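Local coordinates for ribonuclease P protein component 3 (PDB 3WYZ) that probably serves as a protein subunit of ribonuclease P, the RNA-based complex that generates mature tRNAs by cleaving the 5' ends of their precursors, at residues 10-15 with 208-213; 102-107 with 131-136; 120-125 with 164-169; 137-142 with 171-176. All coordinates share one frame; numbering follows the deposited sequence. Where two conformers were deposited one is given.

Interaction 1: 10-15 with 208-213; sequences RDYFVE and SLNFYP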
# COMPACT_ATOMS: atom_id res chain seq x y z
N ARG A 10 20.47 -6.58 -7.45
CA ARG A 10 20.01 -5.38 -8.14
C ARG A 10 18.62 -5.60 -8.74
O ARG A 10 17.79 -4.70 -8.76
CB ARG A 10 21.01 -5.00 -9.24
CG ARG A 10 21.48 -3.55 -9.16
CD ARG A 10 22.59 -3.26 -10.15
NE ARG A 10 22.07 -2.89 -11.46
CZ ARG A 10 21.45 -1.74 -11.73
NH1 ARG A 10 21.01 -1.49 -12.96
NH2 ARG A 10 21.27 -0.83 -10.77
N ASP A 11 18.35 -6.81 -9.21
CA ASP A 11 17.07 -7.11 -9.84
C ASP A 11 16.17 -7.93 -8.94
O ASP A 11 15.69 -8.98 -9.33
CB ASP A 11 17.29 -7.83 -11.18
CG ASP A 11 17.89 -6.92 -12.23
OD1 ASP A 11 17.96 -5.69 -12.00
OD2 ASP A 11 18.28 -7.43 -13.31
N TYR A 12 15.92 -7.42 -7.74
CA TYR A 12 15.04 -8.09 -6.78
C TYR A 12 13.77 -7.26 -6.62
O TYR A 12 13.84 -6.06 -6.36
CB TYR A 12 15.76 -8.25 -5.44
CG TYR A 12 15.03 -9.15 -4.48
CD1 TYR A 12 14.07 -8.64 -3.60
CD2 TYR A 12 15.29 -10.52 -4.44
CE1 TYR A 12 13.39 -9.46 -2.71
CE2 TYR A 12 14.61 -11.35 -3.55
CZ TYR A 12 13.66 -10.81 -2.70
OH TYR A 12 12.99 -11.63 -1.83
N PHE A 13 12.61 -7.89 -6.78
CA PHE A 13 11.33 -7.16 -6.80
C PHE A 13 10.28 -7.78 -5.89
O PHE A 13 10.13 -9.00 -5.86
CB PHE A 13 10.80 -7.10 -8.24
CG PHE A 13 11.77 -6.50 -9.22
CD1 PHE A 13 12.12 -5.15 -9.14
CD2 PHE A 13 12.35 -7.27 -10.21
CE1 PHE A 13 13.02 -4.59 -10.03
CE2 PHE A 13 13.25 -6.72 -11.11
CZ PHE A 13 13.58 -5.38 -11.02
N VAL A 14 9.54 -6.94 -5.17
CA VAL A 14 8.51 -7.39 -4.23
C VAL A 14 7.17 -6.72 -4.54
O VAL A 14 7.09 -5.51 -4.72
CB VAL A 14 8.89 -7.05 -2.78
CG1 VAL A 14 7.77 -7.43 -1.82
CG2 VAL A 14 10.19 -7.75 -2.40
N GLU A 15 6.11 -7.52 -4.62
CA GLU A 15 4.75 -7.00 -4.82
C GLU A 15 4.05 -6.98 -3.47
O GLU A 15 3.76 -8.03 -2.90
CB GLU A 15 4.00 -7.85 -5.84
CG GLU A 15 2.52 -7.53 -6.03
CD GLU A 15 2.21 -6.05 -6.16
OE1 GLU A 15 2.07 -5.39 -5.12
OE2 GLU A 15 2.08 -5.56 -7.30
N SER A 208 11.69 1.41 -4.59
CA SER A 208 10.28 1.24 -4.21
C SER A 208 9.74 -0.18 -4.40
O SER A 208 8.72 -0.54 -3.80
CB SER A 208 9.41 2.23 -4.99
OG SER A 208 9.77 3.57 -4.68
N LEU A 209 10.40 -0.99 -5.22
CA LEU A 209 10.06 -2.41 -5.38
C LEU A 209 11.06 -3.35 -4.71
O LEU A 209 10.79 -4.54 -4.55
CB LEU A 209 9.95 -2.76 -6.86
CG LEU A 209 8.81 -2.12 -7.65
CD1 LEU A 209 8.89 -2.58 -9.10
CD2 LEU A 209 7.45 -2.46 -7.05
N ASN A 210 12.21 -2.82 -4.31
CA ASN A 210 13.30 -3.65 -3.80
C ASN A 210 13.58 -3.33 -2.33
O ASN A 210 13.17 -4.08 -1.43
CB ASN A 210 14.55 -3.45 -4.68
CG ASN A 210 15.71 -4.36 -4.32
OD1 ASN A 210 15.78 -4.90 -3.21
ND2 ASN A 210 16.63 -4.53 -5.26
N PHE A 211 14.24 -2.20 -2.09
CA PHE A 211 14.76 -1.88 -0.77
C PHE A 211 13.69 -1.61 0.28
O PHE A 211 13.77 -2.12 1.40
CB PHE A 211 15.71 -0.68 -0.87
CG PHE A 211 16.20 -0.20 0.46
CD1 PHE A 211 17.17 -0.92 1.16
CD2 PHE A 211 15.70 0.97 1.02
CE1 PHE A 211 17.63 -0.48 2.39
CE2 PHE A 211 16.16 1.41 2.25
CZ PHE A 211 17.12 0.69 2.93
N TYR A 212 12.69 -0.81 -0.07
CA TYR A 212 11.66 -0.42 0.90
C TYR A 212 10.70 -1.54 1.30
O TYR A 212 10.33 -1.63 2.46
CB TYR A 212 10.89 0.81 0.42
CG TYR A 212 11.72 2.08 0.51
CD1 TYR A 212 12.01 2.65 1.74
CD2 TYR A 212 12.22 2.68 -0.64
CE1 TYR A 212 12.77 3.80 1.82
CE2 TYR A 212 12.99 3.83 -0.56
CZ TYR A 212 13.26 4.39 0.67
OH TYR A 212 14.02 5.53 0.74
N PRO A 213 10.28 -2.38 0.34
CA PRO A 213 9.52 -3.57 0.71
C PRO A 213 10.31 -4.52 1.64
O PRO A 213 9.72 -5.10 2.56
CB PRO A 213 9.25 -4.23 -0.63
CG PRO A 213 9.16 -3.10 -1.58
CD PRO A 213 10.22 -2.14 -1.12
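Val-14 and Leu-209 bring together the two ends of a TIM barrel-like chain, where the start of edge strand 14-18 meets the turn between the last two helices, 202-209 and 211-217. One conventional hydrogen bond crosses here, from Val-14 N to Leu-209 O at 2.8 Å; the donor lies in the carbonyl plane, yet the bond is bent at the hydrogen (140°). The same oxygen accepts a CA-H...O contact from Phe-13 CA at 3.5 Å, so a single carbonyl receives two successive residues of the entering chain.

Apolar packing lies on both flanks of that carbonyl. The side chains of Val-14 and Pro-213 slide past each other in opposite directions, with Val-14 CB 3.6 Å from Pro-213 CB. Leu-209 approaches the edge of the Phe-13 ring, its CB 4.0 Å from Phe-13 CD1, while the same leucine also packs on Leu-191 and Met-192 of helix 188-198.

The polar side chains meet without bonding each other. Asn-210 crosses Tyr-12 at about a right angle, the amide and ring planes 44° apart. Their polar ends have partners outside: Asn-210 OD1 bonds Arg-214, and the Tyr-12 hydroxyl bonds Glu-33. With CG anti to the backbone N (chi1 -175°), the asparagine sets its amide carbon against the tyrosine carbonyl, Asn-210 CG lying 3.2 Å from Tyr-12 O.

Interaction 2: 102-107 with 131-136; sequences AIESGV and ARRGVA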
# COMPACT_ATOMS: atom_id res chain seq x y z
N ALA A 102 -4.04 6.74 10.54
CA ALA A 102 -3.19 5.66 10.05
C ALA A 102 -1.71 5.98 10.31
O ALA A 102 -0.96 5.11 10.73
CB ALA A 102 -3.43 5.42 8.57
N ILE A 103 -1.33 7.22 10.05
CA ILE A 103 0.03 7.69 10.29
C ILE A 103 0.33 7.72 11.78
O ILE A 103 1.36 7.19 12.22
CB ILE A 103 0.27 9.12 9.73
CG1 ILE A 103 0.11 9.15 8.19
CG2 ILE A 103 1.64 9.65 10.15
CD1 ILE A 103 1.08 8.27 7.44
N GLU A 104 -0.56 8.35 12.55
CA GLU A 104 -0.38 8.51 14.00
C GLU A 104 -0.21 7.18 14.73
O GLU A 104 0.61 7.06 15.65
CB GLU A 104 -1.55 9.30 14.61
CG GLU A 104 -1.50 10.80 14.32
CD GLU A 104 -2.74 11.56 14.79
OE1 GLU A 104 -3.84 10.96 14.88
OE2 GLU A 104 -2.62 12.78 15.05
N SER A 105 -0.97 6.17 14.31
CA SER A 105 -0.94 4.85 14.95
C SER A 105 0.26 3.97 14.58
O SER A 105 0.39 2.87 15.12
CB SER A 105 -2.24 4.11 14.63
OG SER A 105 -3.35 4.88 15.06
N GLY A 106 1.13 4.43 13.69
CA GLY A 106 2.33 3.67 13.33
C GLY A 106 2.01 2.42 12.54
O GLY A 106 2.57 1.35 12.77
N VAL A 107 1.09 2.56 11.59
CA VAL A 107 0.67 1.45 10.74
C VAL A 107 1.77 1.18 9.70
O VAL A 107 2.60 2.05 9.42
CB VAL A 107 -0.69 1.79 10.07
CG1 VAL A 107 -0.52 2.48 8.73
CG2 VAL A 107 -1.53 0.54 9.93
N ALA A 131 7.26 10.13 8.37
CA ALA A 131 8.69 9.89 8.46
C ALA A 131 9.10 9.59 9.91
O ALA A 131 9.85 8.64 10.17
CB ALA A 131 9.46 11.08 7.93
N ARG A 132 8.57 10.37 10.86
CA ARG A 132 8.88 10.17 12.28
C ARG A 132 8.22 8.93 12.86
O ARG A 132 8.69 8.40 13.86
CB ARG A 132 8.46 11.39 13.11
CG ARG A 132 9.02 12.73 12.64
CD ARG A 132 10.52 12.69 12.41
NE ARG A 132 11.27 12.39 13.64
CZ ARG A 132 12.60 12.38 13.70
NH1 ARG A 132 13.33 12.64 12.62
NH2 ARG A 132 13.21 12.11 14.85
N ARG A 133 7.12 8.47 12.24
CA ARG A 133 6.45 7.23 12.67
C ARG A 133 6.86 6.02 11.82
O ARG A 133 6.44 4.90 12.10
CB ARG A 133 4.93 7.38 12.60
CG ARG A 133 4.34 8.49 13.45
CD ARG A 133 4.35 8.20 14.94
NE ARG A 133 3.31 8.96 15.63
CZ ARG A 133 3.30 10.29 15.83
NH1 ARG A 133 4.29 11.06 15.40
NH2 ARG A 133 2.29 10.85 16.49
N GLY A 134 7.66 6.24 10.78
CA GLY A 134 8.10 5.17 9.89
C GLY A 134 7.01 4.52 9.05
O GLY A 134 7.13 3.36 8.66
N VAL A 135 5.94 5.27 8.77
CA VAL A 135 4.79 4.74 8.02
C VAL A 135 5.01 4.90 6.52
O VAL A 135 5.22 6.01 6.04
CB VAL A 135 3.49 5.46 8.43
CG1 VAL A 135 2.30 4.93 7.63
CG2 VAL A 135 3.24 5.30 9.92
N ALA A 136 4.95 3.79 5.78
CA ALA A 136 5.19 3.81 4.34
C ALA A 136 3.98 4.32 3.57
O ALA A 136 2.83 4.17 4.01
CB ALA A 136 5.56 2.41 3.85
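Val-135 points its branched side chain at the end of helix 96-104, and both of its methyls come close to Val-107 O. CG1, anti to the backbone N (chi1 179°), also meets the tip of Ile-103 obliquely, with Val-135 CG1 3.6 Å from Ile-103 CD1; on the Val-107 side the same methyl lies 3.9 Å from Val-107 CG1. CG2, 3.3 Å from Val-107 O, also reaches Ile-103 O at 3.5 Å. The valine thus sits in the bend where the chain leaves the helix. Ile-103 extends the apolar patch to Met-129 and Ala-130, and Val-107 extends it to Leu-89 and Val-91 of strand 88-92.

Arg-133, an exposed residue, meets main-chain oxygens of the same helix end. Its CG lies 3.5 Å from Ile-103 O, and the bend at chi2 (-72°) carries CD round beside the helix end. The edge of the guanidinium then faces Glu-104 O, to which NE donates a weak hydrogen bond of 3.3 Å. The carboxylate of Glu-104 forms its salt bridge with Arg-100 instead.

Both helices end in Schellman motifs, with Gly-106 and Gly-134 at positive phi, and after each of them the backbone turns inward to the next barrel strand, 109-111 or 136-140. The two turns therefore pack as equivalent parts of successive beta-alpha units. Because the Arg-133 cation lies against carbonyls at a helix C-terminus, its charge probably complements the partial negative charge there, although the weak bond implies a modest hold.

Interaction 3: 120-125 with 164-169; sequences PGFDHT and QLVKKY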
# COMPACT_ATOMS: atom_id res chain seq x y z
N PRO A 120 -4.32 15.63 -3.09
CA PRO A 120 -3.40 14.55 -2.68
C PRO A 120 -3.76 13.82 -1.39
O PRO A 120 -3.43 12.64 -1.25
CB PRO A 120 -2.07 15.28 -2.50
CG PRO A 120 -2.17 16.47 -3.37
CD PRO A 120 -3.60 16.89 -3.35
N GLY A 121 -4.40 14.51 -0.46
CA GLY A 121 -4.71 13.93 0.85
C GLY A 121 -3.45 13.74 1.67
O GLY A 121 -3.39 12.88 2.54
N PHE A 122 -2.46 14.58 1.39
CA PHE A 122 -1.13 14.43 1.96
C PHE A 122 -0.46 15.79 1.88
O PHE A 122 -0.54 16.47 0.85
CB PHE A 122 -0.35 13.39 1.15
CG PHE A 122 0.80 12.76 1.88
CD1 PHE A 122 0.56 11.81 2.87
CD2 PHE A 122 2.11 13.07 1.56
CE1 PHE A 122 1.61 11.22 3.54
CE2 PHE A 122 3.17 12.47 2.23
CZ PHE A 122 2.92 11.55 3.22
N ASP A 123 0.18 16.20 2.97
CA ASP A 123 0.77 17.53 3.08
C ASP A 123 2.03 17.50 3.96
O ASP A 123 2.41 16.44 4.47
CB ASP A 123 -0.27 18.51 3.65
CG ASP A 123 -0.88 18.03 4.97
OD1 ASP A 123 -0.37 17.06 5.58
OD2 ASP A 123 -1.87 18.65 5.41
N HIS A 124 2.67 18.65 4.12
CA HIS A 124 3.85 18.78 4.98
C HIS A 124 3.64 18.15 6.36
O HIS A 124 4.55 17.50 6.88
CB HIS A 124 4.24 20.25 5.15
CG HIS A 124 4.83 20.86 3.91
ND1 HIS A 124 6.17 20.75 3.59
CD2 HIS A 124 4.27 21.59 2.92
CE1 HIS A 124 6.40 21.38 2.45
NE2 HIS A 124 5.27 21.90 2.03
N THR A 125 2.45 18.33 6.93
CA THR A 125 2.11 17.79 8.25
C THR A 125 2.11 16.26 8.26
O THR A 125 2.80 15.64 9.07
CB THR A 125 0.73 18.30 8.73
OG1 THR A 125 0.74 19.73 8.82
CG2 THR A 125 0.35 17.71 10.09
N GLN A 164 6.65 14.06 -4.23
CA GLN A 164 7.54 15.18 -3.92
C GLN A 164 7.68 15.39 -2.41
O GLN A 164 8.74 15.73 -1.91
CB GLN A 164 7.04 16.47 -4.58
CG GLN A 164 7.16 16.49 -6.10
CD GLN A 164 6.36 17.61 -6.74
OE1 GLN A 164 6.36 18.74 -6.26
NE2 GLN A 164 5.67 17.30 -7.83
N LEU A 165 6.56 15.20 -1.69
CA LEU A 165 6.54 15.29 -0.23
C LEU A 165 7.24 14.09 0.41
O LEU A 165 8.10 14.27 1.26
CB LEU A 165 5.09 15.37 0.28
CG LEU A 165 4.41 16.73 0.12
CD1 LEU A 165 2.90 16.61 0.29
CD2 LEU A 165 4.99 17.74 1.09
N VAL A 166 6.85 12.89 -0.02
CA VAL A 166 7.49 11.65 0.41
C VAL A 166 9.01 11.72 0.25
O VAL A 166 9.76 11.34 1.16
CB VAL A 166 6.95 10.44 -0.41
CG1 VAL A 166 7.89 9.25 -0.36
CG2 VAL A 166 5.56 10.04 0.08
N LYS A 167 9.46 12.21 -0.90
CA LYS A 167 10.88 12.30 -1.19
C LYS A 167 11.59 13.30 -0.28
O LYS A 167 12.69 13.01 0.22
CB LYS A 167 11.09 12.67 -2.66
CG LYS A 167 12.51 12.50 -3.15
CD LYS A 167 13.13 13.83 -3.54
CE LYS A 167 14.37 13.64 -4.40
NZ LYS A 167 14.64 14.85 -5.23
N LYS A 168 10.97 14.45 -0.05
CA LYS A 168 11.55 15.51 0.77
C LYS A 168 11.66 15.09 2.24
O LYS A 168 12.67 15.32 2.88
CB LYS A 168 10.73 16.80 0.67
CG LYS A 168 11.46 18.03 1.18
CD LYS A 168 10.56 19.25 1.21
CE LYS A 168 10.29 19.80 -0.18
NZ LYS A 168 8.98 20.53 -0.23
N TYR A 169 10.60 14.47 2.76
CA TYR A 169 10.57 14.05 4.16
C TYR A 169 11.16 12.66 4.39
O TYR A 169 11.14 12.15 5.51
CB TYR A 169 9.13 14.12 4.68
CG TYR A 169 8.68 15.53 4.97
CD1 TYR A 169 8.10 16.32 3.98
CD2 TYR A 169 8.86 16.09 6.23
CE1 TYR A 169 7.70 17.61 4.24
CE2 TYR A 169 8.47 17.39 6.50
CZ TYR A 169 7.88 18.14 5.50
OH TYR A 169 7.49 19.43 5.76
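Tyr-169 and His-124 are joined by a hydrogen bond between Tyr-169 OH and His-124 ND1 at 2.9 Å, in which either could be the donor. The hydroxyl lies in the plane of the imidazole, at its edge, and ND1 likewise lies in the plane of the phenol. The two rings meet rim to rim, their planes 72° apart. A phenylalanine in place of Tyr-169 would probably leave His-124 ND1 without its mate in this contact and the imidazole freer to turn.

A CH-pi contact supports the same imidazole from one face: Leu-165 CD2 stands 4.0 Å from the centroid of the His-124 ring, only 7° off the ring normal. Leucine and tyrosine thus fix the histidine in two different directions, one over the face and one at the edge.

These residues belong to the outer layer of the TIM barrel-like fold, where the approach to helix 124-133 packs against the last turns of helix 149-168. Asp-123 is the N-cap of helix 124-133, its OD1 taking the backbone N of Leu-126.

Apolar contacts continue inward from there. The other methyl of Leu-165, CD1, lies 3.8 Å from Phe-122 CD2. Phe-122, its CG anti to the backbone N (chi1 -158°), points toward helix 149-168; it crosses the side chain of Val-166 at about a right angle, where Phe-122 CE2 is 4.0 Å from Val-166 CG2. Phe-122 and Val-166 both rest on Ile-137 of strand 136-140.

Interaction 4: 137-142 with 171-176; sequences IGFSLS and VPRFIT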
# COMPACT_ATOMS: atom_id res chain seq x y z
N ILE A 137 4.23 4.91 2.41
CA ILE A 137 3.16 5.31 1.49
C ILE A 137 3.09 4.33 0.33
O ILE A 137 4.09 4.12 -0.35
CB ILE A 137 3.37 6.73 0.95
CG1 ILE A 137 3.41 7.74 2.11
CG2 ILE A 137 2.26 7.11 -0.02
CD1 ILE A 137 2.12 7.87 2.89
N GLY A 138 1.90 3.76 0.12
CA GLY A 138 1.65 2.86 -0.99
C GLY A 138 1.10 3.56 -2.22
O GLY A 138 -0.02 4.08 -2.20
N PHE A 139 1.88 3.56 -3.29
CA PHE A 139 1.45 4.12 -4.57
C PHE A 139 0.80 3.03 -5.42
O PHE A 139 1.49 2.28 -6.11
CB PHE A 139 2.64 4.71 -5.33
CG PHE A 139 3.19 5.96 -4.70
CD1 PHE A 139 4.16 5.88 -3.73
CD2 PHE A 139 2.73 7.20 -5.09
CE1 PHE A 139 4.66 7.03 -3.15
CE2 PHE A 139 3.22 8.35 -4.51
CZ PHE A 139 4.19 8.27 -3.54
N SER A 140 -0.53 2.96 -5.35
CA SER A 140 -1.29 1.93 -6.05
C SER A 140 -1.48 2.31 -7.51
O SER A 140 -1.81 3.44 -7.82
CB SER A 140 -2.66 1.70 -5.38
OG SER A 140 -3.52 2.82 -5.59
N LEU A 141 -1.28 1.35 -8.40
CA LEU A 141 -1.56 1.53 -9.82
C LEU A 141 -3.05 1.33 -10.16
O LEU A 141 -3.51 1.79 -11.19
CB LEU A 141 -0.70 0.56 -10.64
CG LEU A 141 -0.87 0.48 -12.15
CD1 LEU A 141 -0.71 1.83 -12.85
CD2 LEU A 141 0.11 -0.53 -12.72
N SER A 142 -3.79 0.66 -9.26
CA SER A 142 -5.18 0.25 -9.51
C SER A 142 -6.12 1.36 -10.01
O SER A 142 -6.83 1.15 -10.98
CB SER A 142 -5.78 -0.39 -8.25
OG SER A 142 -6.91 -1.17 -8.59
N VAL A 171 10.13 9.67 3.53
CA VAL A 171 9.11 8.74 4.01
C VAL A 171 9.29 7.43 3.24
O VAL A 171 9.53 7.47 2.04
CB VAL A 171 7.68 9.26 3.78
CG1 VAL A 171 6.65 8.30 4.37
CG2 VAL A 171 7.50 10.65 4.37
N PRO A 172 9.18 6.28 3.93
CA PRO A 172 9.25 5.02 3.17
C PRO A 172 8.09 4.93 2.18
O PRO A 172 7.04 5.52 2.40
CB PRO A 172 9.12 3.94 4.26
CG PRO A 172 9.50 4.62 5.54
CD PRO A 172 9.07 6.05 5.38
N ARG A 173 8.29 4.19 1.09
CA ARG A 173 7.25 4.04 0.08
C ARG A 173 7.47 2.81 -0.78
O ARG A 173 8.55 2.23 -0.81
CB ARG A 173 7.18 5.28 -0.82
CG ARG A 173 8.42 5.53 -1.67
CD ARG A 173 9.55 6.12 -0.82
NE ARG A 173 10.70 6.50 -1.61
CZ ARG A 173 11.70 7.26 -1.18
NH1 ARG A 173 11.71 7.75 0.07
NH2 ARG A 173 12.70 7.54 -2.00
N PHE A 174 6.41 2.41 -1.47
CA PHE A 174 6.50 1.35 -2.46
C PHE A 174 5.46 1.55 -3.55
O PHE A 174 4.43 2.20 -3.32
CB PHE A 174 6.33 -0.02 -1.80
CG PHE A 174 5.07 -0.16 -0.98
CD1 PHE A 174 3.89 -0.57 -1.57
CD2 PHE A 174 5.09 0.07 0.38
CE1 PHE A 174 2.74 -0.71 -0.81
CE2 PHE A 174 3.95 -0.07 1.14
CZ PHE A 174 2.77 -0.46 0.54
N ILE A 175 5.75 1.02 -4.73
CA ILE A 175 4.79 0.98 -5.82
C ILE A 175 4.12 -0.38 -5.80
O ILE A 175 4.79 -1.40 -5.61
CB ILE A 175 5.45 1.17 -7.21
CG1 ILE A 175 6.35 2.42 -7.24
CG2 ILE A 175 4.38 1.23 -8.30
CD1 ILE A 175 5.65 3.72 -6.91
N THR A 176 2.80 -0.41 -6.02
CA THR A 176 2.06 -1.66 -6.06
C THR A 176 0.88 -1.60 -7.02
O THR A 176 0.35 -0.53 -7.30
CB THR A 176 1.59 -2.09 -4.66
OG1 THR A 176 0.88 -3.33 -4.76
CG2 THR A 176 0.69 -1.03 -4.02
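Phe-139 and Ile-175 pair across two neighbouring parallel strands, 137-140 and 173-176, which five backbone hydrogen bonds join. Phe-139 uses both its backbone N and O: its N donates to Phe-174 O at 2.9 Å, and its O receives Thr-176 N at 3.0 Å. Ile-137 is held likewise, by Pro-172 O and Phe-174 N, and beyond the strand Leu-141 N reaches Thr-176 O at 2.7 Å.

On the face that carries Phe-139, Ile-175 CD1 lies 3.5 Å from Phe-139 CB. The ring turns its edge to Arg-173, with CE1 3.9 Å from Arg-173 CB. An alanine in place of Phe-139 would probably open a gap beside Arg-173 CB, leaving Trp-114 and Thr-162 without the ring they touch. Arg-173 bends away at chi2, and its NH1 bonds back to Val-171 O at 3.0 Å, which holds the guanidinium near the start of its own strand.

On the opposite face Phe-174 carries CG between its backbone N and carbonyl carbon (chi1 54°), and its ring lies over Gly-138, whose CA is 3.7 Å from Phe-174 CE1, a CH-pi contact over the ring face, offset toward the rim.

The pair forms a beta-alpha-beta crossover through helix 149-168. Phe-139 and Arg-173 look outward to that helix and Ile-175 to helix 188-198, whereas Phe-174 and Thr-176 face the barrel interior, where they meet Met-16, Asp-17 and Glu-15 of strand 14-18.

From the N terminus, the chain enters the fold at 10-15, which meets 208-213 near the C terminus; interaction 1 therefore closes a loop that encompasses the other three. Interaction 2 closes a short one, joining two successive helix ends. Interaction 3 opens at 120-125, before interaction 2 has closed, and ends at 164-169, so the two cross. It crosses interaction 4 as well, whose segments are 137-142 and 171-176. Interactions 2 and 4 follow in series. Interactions 2 and 3 share helix 124-133, Val-166 O probably hydrogen-bonds Val-171 N between 3 and 4, and a probable, very short hydrogen bond between Glu-15 and Thr-176 links 1 and 4, across the first and last strands.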